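Local atomic coordinates of mannan endo-1,4-beta-mannosidase (PDB entry 2C0H), a protein that hydrolyses internal beta-1,4-mannosidic linkages in the backbones of mannans, acting on oligosaccharides from mannotetraose upward. Residues A[12-24]-A[340-353]. The protein carries 3 engineered substitutions. Residues are numbered along the deposited sequence; the frame is centred on the assembly and turned at random.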
# COMPACT_ATOMS: atom_id res chain seq x y z
N LEU A 12 -4.92 -3.78 -14.38
CA LEU A 12 -5.52 -4.70 -13.40
C LEU A 12 -6.81 -5.30 -13.96
O LEU A 12 -7.59 -4.62 -14.62
CB LEU A 12 -5.84 -3.97 -12.08
CG LEU A 12 -4.66 -3.54 -11.21
CD1 LEU A 12 -5.12 -2.67 -10.05
CD2 LEU A 12 -3.89 -4.72 -10.67
N ASN A 13 -7.02 -6.59 -13.71
CA ASN A 13 -8.23 -7.29 -14.15
C ASN A 13 -8.94 -7.98 -12.97
O ASN A 13 -8.29 -8.33 -11.98
CB ASN A 13 -7.87 -8.35 -15.22
CG ASN A 13 -7.17 -7.78 -16.44
OD1 ASN A 13 -6.14 -8.30 -16.88
ND2 ASN A 13 -7.70 -6.69 -16.98
N TYR A 14 -10.26 -8.17 -13.09
CA TYR A 14 -11.06 -8.99 -12.17
C TYR A 14 -11.93 -9.99 -12.95
O TYR A 14 -12.68 -9.59 -13.83
CB TYR A 14 -11.92 -8.15 -11.19
CG TYR A 14 -12.42 -8.95 -9.99
CD1 TYR A 14 -11.73 -8.93 -8.79
CD2 TYR A 14 -13.57 -9.73 -10.08
CE1 TYR A 14 -12.16 -9.67 -7.69
CE2 TYR A 14 -14.01 -10.48 -8.97
CZ TYR A 14 -13.29 -10.44 -7.79
OH TYR A 14 -13.70 -11.17 -6.68
N ASN A 15 -11.80 -11.28 -12.66
CA ASN A 15 -12.44 -12.34 -13.46
C ASN A 15 -12.19 -12.13 -14.97
O ASN A 15 -13.06 -12.39 -15.81
CB ASN A 15 -13.94 -12.43 -13.15
CG ASN A 15 -14.57 -13.75 -13.66
OD1 ASN A 15 -13.94 -14.81 -13.60
ND2 ASN A 15 -15.81 -13.68 -14.13
N GLY A 16 -10.98 -11.65 -15.29
CA GLY A 16 -10.54 -11.47 -16.67
C GLY A 16 -11.02 -10.21 -17.38
O GLY A 16 -10.80 -10.05 -18.57
N HIS A 17 -11.66 -9.30 -16.64
CA HIS A 17 -12.12 -8.04 -17.22
C HIS A 17 -11.34 -6.87 -16.64
O HIS A 17 -11.06 -6.89 -15.46
CB HIS A 17 -13.60 -7.87 -16.93
CG HIS A 17 -14.44 -8.98 -17.47
ND1 HIS A 17 -14.66 -9.15 -18.82
CD2 HIS A 17 -15.09 -9.99 -16.85
CE1 HIS A 17 -15.42 -10.21 -19.01
NE2 HIS A 17 -15.70 -10.74 -17.83
N HIS A 18 -11.02 -5.87 -17.47
CA HIS A 18 -10.28 -4.66 -17.05
C HIS A 18 -11.07 -3.91 -15.97
O HIS A 18 -12.26 -3.64 -16.15
CB HIS A 18 -10.00 -3.77 -18.28
CG HIS A 18 -9.14 -2.58 -18.02
ND1 HIS A 18 -9.14 -1.48 -18.85
CD2 HIS A 18 -8.24 -2.31 -17.05
CE1 HIS A 18 -8.28 -0.59 -18.40
NE2 HIS A 18 -7.72 -1.07 -17.30
N ILE A 19 -10.42 -3.63 -14.85
CA ILE A 19 -11.03 -2.86 -13.73
C ILE A 19 -10.12 -1.70 -13.30
O ILE A 19 -8.95 -1.61 -13.66
CB ILE A 19 -11.39 -3.77 -12.52
CG1 ILE A 19 -10.13 -4.37 -11.86
CG2 ILE A 19 -12.42 -4.83 -12.94
CD1 ILE A 19 -9.52 -3.47 -10.79
N PHE A 20 -10.70 -0.80 -12.51
CA PHE A 20 -9.99 0.30 -11.89
C PHE A 20 -10.36 0.31 -10.42
O PHE A 20 -11.56 0.21 -10.10
CB PHE A 20 -10.46 1.62 -12.53
CG PHE A 20 -9.78 2.85 -12.00
CD1 PHE A 20 -8.57 3.31 -12.53
CD2 PHE A 20 -10.39 3.58 -10.98
CE1 PHE A 20 -7.96 4.48 -12.05
CE2 PHE A 20 -9.77 4.75 -10.49
CZ PHE A 20 -8.57 5.19 -11.01
N LEU A 21 -9.36 0.41 -9.54
CA LEU A 21 -9.58 0.48 -8.09
C LEU A 21 -9.87 1.90 -7.64
O LEU A 21 -9.04 2.76 -7.76
CB LEU A 21 -8.38 -0.07 -7.33
CG LEU A 21 -8.08 -1.55 -7.59
CD1 LEU A 21 -6.76 -1.95 -6.92
CD2 LEU A 21 -9.21 -2.43 -7.12
N SER A 22 -11.06 2.13 -7.11
CA SER A 22 -11.48 3.47 -6.68
C SER A 22 -11.91 3.40 -5.23
O SER A 22 -12.77 2.61 -4.88
CB SER A 22 -12.68 3.88 -7.51
OG SER A 22 -13.16 5.15 -7.09
N GLY A 23 -11.36 4.25 -4.37
CA GLY A 23 -11.78 4.21 -2.98
C GLY A 23 -10.99 5.11 -2.09
O GLY A 23 -10.60 6.20 -2.49
N ALA A 24 -10.73 4.63 -0.88
CA ALA A 24 -10.14 5.45 0.15
C ALA A 24 -9.29 4.66 1.11
O ALA A 24 -9.47 3.46 1.28
CB ALA A 24 -11.23 6.16 0.90
N LEU A 340 -16.80 8.42 -10.76
CA LEU A 340 -16.47 7.25 -11.57
C LEU A 340 -17.49 6.10 -11.51
O LEU A 340 -17.32 5.10 -12.22
CB LEU A 340 -15.10 6.70 -11.14
CG LEU A 340 -13.89 7.63 -11.24
CD1 LEU A 340 -12.63 6.84 -10.91
CD2 LEU A 340 -13.76 8.28 -12.60
N LYS A 341 -18.53 6.24 -10.69
CA LYS A 341 -19.41 5.10 -10.35
C LYS A 341 -19.87 4.29 -11.57
O LYS A 341 -19.74 3.07 -11.58
CB LYS A 341 -20.62 5.56 -9.51
CG LYS A 341 -21.52 4.42 -9.10
CD LYS A 341 -22.84 4.91 -8.51
CE LYS A 341 -22.72 5.39 -7.11
NZ LYS A 341 -24.08 5.62 -6.54
N SER A 342 -20.38 4.97 -12.60
CA SER A 342 -20.95 4.25 -13.76
C SER A 342 -19.98 4.04 -14.93
O SER A 342 -20.40 3.61 -16.01
CB SER A 342 -22.20 4.99 -14.25
OG SER A 342 -23.24 4.86 -13.29
N ARG A 343 -18.69 4.31 -14.72
CA ARG A 343 -17.76 4.42 -15.84
C ARG A 343 -17.20 3.07 -16.26
O ARG A 343 -16.93 2.21 -15.43
CB ARG A 343 -16.61 5.39 -15.51
CG ARG A 343 -17.04 6.85 -15.29
CD ARG A 343 -17.35 7.58 -16.57
NE ARG A 343 -16.14 7.86 -17.34
CZ ARG A 343 -15.37 8.96 -17.23
NH1 ARG A 343 -15.68 9.95 -16.40
NH2 ARG A 343 -14.29 9.08 -17.98
N THR A 344 -17.07 2.89 -17.57
CA THR A 344 -16.44 1.69 -18.15
C THR A 344 -15.40 1.98 -19.25
O THR A 344 -14.78 1.04 -19.75
CB THR A 344 -17.51 0.75 -18.72
OG1 THR A 344 -18.24 1.42 -19.76
CG2 THR A 344 -18.47 0.28 -17.63
N ASP A 345 -15.20 3.24 -19.64
CA ASP A 345 -14.25 3.59 -20.72
C ASP A 345 -12.77 3.24 -20.48
O ASP A 345 -12.01 3.13 -21.43
CB ASP A 345 -14.36 5.08 -21.14
CG ASP A 345 -14.40 6.04 -19.97
OD1 ASP A 345 -15.34 5.89 -19.15
OD2 ASP A 345 -13.54 6.94 -19.89
N HIS A 346 -12.36 3.11 -19.22
CA HIS A 346 -10.99 2.70 -18.88
C HIS A 346 -11.03 1.63 -17.78
O HIS A 346 -10.22 1.64 -16.84
CB HIS A 346 -10.16 3.89 -18.43
CG HIS A 346 -9.84 4.85 -19.52
ND1 HIS A 346 -10.65 5.91 -19.84
CD2 HIS A 346 -8.76 4.94 -20.34
CE1 HIS A 346 -10.11 6.60 -20.83
NE2 HIS A 346 -8.96 6.04 -21.15
N GLY A 347 -11.96 0.70 -17.92
CA GLY A 347 -12.12 -0.39 -16.96
C GLY A 347 -13.34 -0.22 -16.08
O GLY A 347 -13.77 0.90 -15.81
N GLN A 348 -13.90 -1.34 -15.65
CA GLN A 348 -15.09 -1.35 -14.80
C GLN A 348 -14.73 -0.88 -13.40
O GLN A 348 -13.75 -1.30 -12.84
CB GLN A 348 -15.68 -2.76 -14.70
CG GLN A 348 -16.29 -3.29 -15.99
CD GLN A 348 -16.86 -4.70 -15.82
OE1 GLN A 348 -16.75 -5.54 -16.72
NE2 GLN A 348 -17.48 -4.95 -14.66
N VAL A 349 -15.57 -0.03 -12.83
CA VAL A 349 -15.41 0.39 -11.45
C VAL A 349 -16.40 -0.36 -10.54
O VAL A 349 -16.07 -0.74 -9.43
CB VAL A 349 -15.65 1.91 -11.36
CG1 VAL A 349 -15.52 2.38 -9.92
CG2 VAL A 349 -14.68 2.65 -12.25
N GLN A 350 -17.62 -0.57 -11.03
CA GLN A 350 -18.61 -1.36 -10.31
C GLN A 350 -18.60 -2.76 -10.88
O GLN A 350 -19.06 -3.01 -11.99
CB GLN A 350 -19.99 -0.72 -10.42
CG GLN A 350 -20.39 0.09 -9.20
CD GLN A 350 -19.26 0.93 -8.65
OE1 GLN A 350 -18.87 1.93 -9.25
NE2 GLN A 350 -18.73 0.53 -7.50
N PHE A 351 -18.04 -3.69 -10.11
CA PHE A 351 -18.04 -5.09 -10.49
C PHE A 351 -18.35 -5.95 -9.26
O PHE A 351 -18.06 -5.56 -8.13
CB PHE A 351 -16.70 -5.47 -11.12
CG PHE A 351 -15.49 -5.13 -10.28
CD1 PHE A 351 -14.93 -6.08 -9.43
CD2 PHE A 351 -14.90 -3.88 -10.35
CE1 PHE A 351 -13.82 -5.77 -8.65
CE2 PHE A 351 -13.80 -3.56 -9.58
CZ PHE A 351 -13.26 -4.51 -8.72
N GLY A 352 -18.98 -7.10 -9.49
CA GLY A 352 -19.34 -8.01 -8.42
C GLY A 352 -18.16 -8.89 -8.06
O GLY A 352 -17.36 -9.24 -8.92
N LEU A 353 -18.05 -9.25 -6.79
CA LEU A 353 -16.96 -10.10 -6.33
C LEU A 353 -17.27 -11.57 -6.59
O LEU A 353 -16.35 -12.37 -6.81
CB LEU A 353 -16.68 -9.87 -4.85
CG LEU A 353 -16.33 -8.43 -4.48
CD1 LEU A 353 -15.95 -8.37 -3.01
CD2 LEU A 353 -15.22 -7.88 -5.35
OXT LEU A 353 -18.43 -11.98 -6.57
O HOH W 1 -14.02 -4.17 -18.25
O HOH W 2 -6.89 1.71 -16.10
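Y14 meets the end of the chain in two ways. Its hydroxyl donates to the carboxylate oxygen O of L353 (OH to O 2.9 Å), in the carboxylate plane and on a lone pair, while OXT pairs with K153. CE1 of F351 lies over one face of the phenol ring, 3.7 Å from CG of Y14, the two rings set obliquely with their planes at 37°. After the type I' turn of the hairpin, H18 lays its imidazole over G347, whose CA stands 3.9 Å from the ring centroid. A single bridge then joins I19 and Q348: Q348 N donates to H18 O at 2.9 Å, and F20 N donates to Q348 O at 3.1 Å from above the carbonyl plane. Here a family 5 TIM barrel shows how a chain can close on itself, the C-terminal tail after helix 330-339 running back along the N-terminal hairpin whose second arm continues as the first barrel strand. At I19, CG2 sits over a face of F351, 4.0 Å from its centroid; chi1 of 66° turns CG1 between the backbone N and the carbonyl carbon and leaves CG2 as the branch that meets the ring. CE2 of F20 touches CD1 of L340 at 3.6 Å, with Y313 edge-to-face against the F20 ring. Further along, CB of S22 touches CG1 of V349 at 4.0 Å, and N60 binds backbone atoms of F20, S22 and V349.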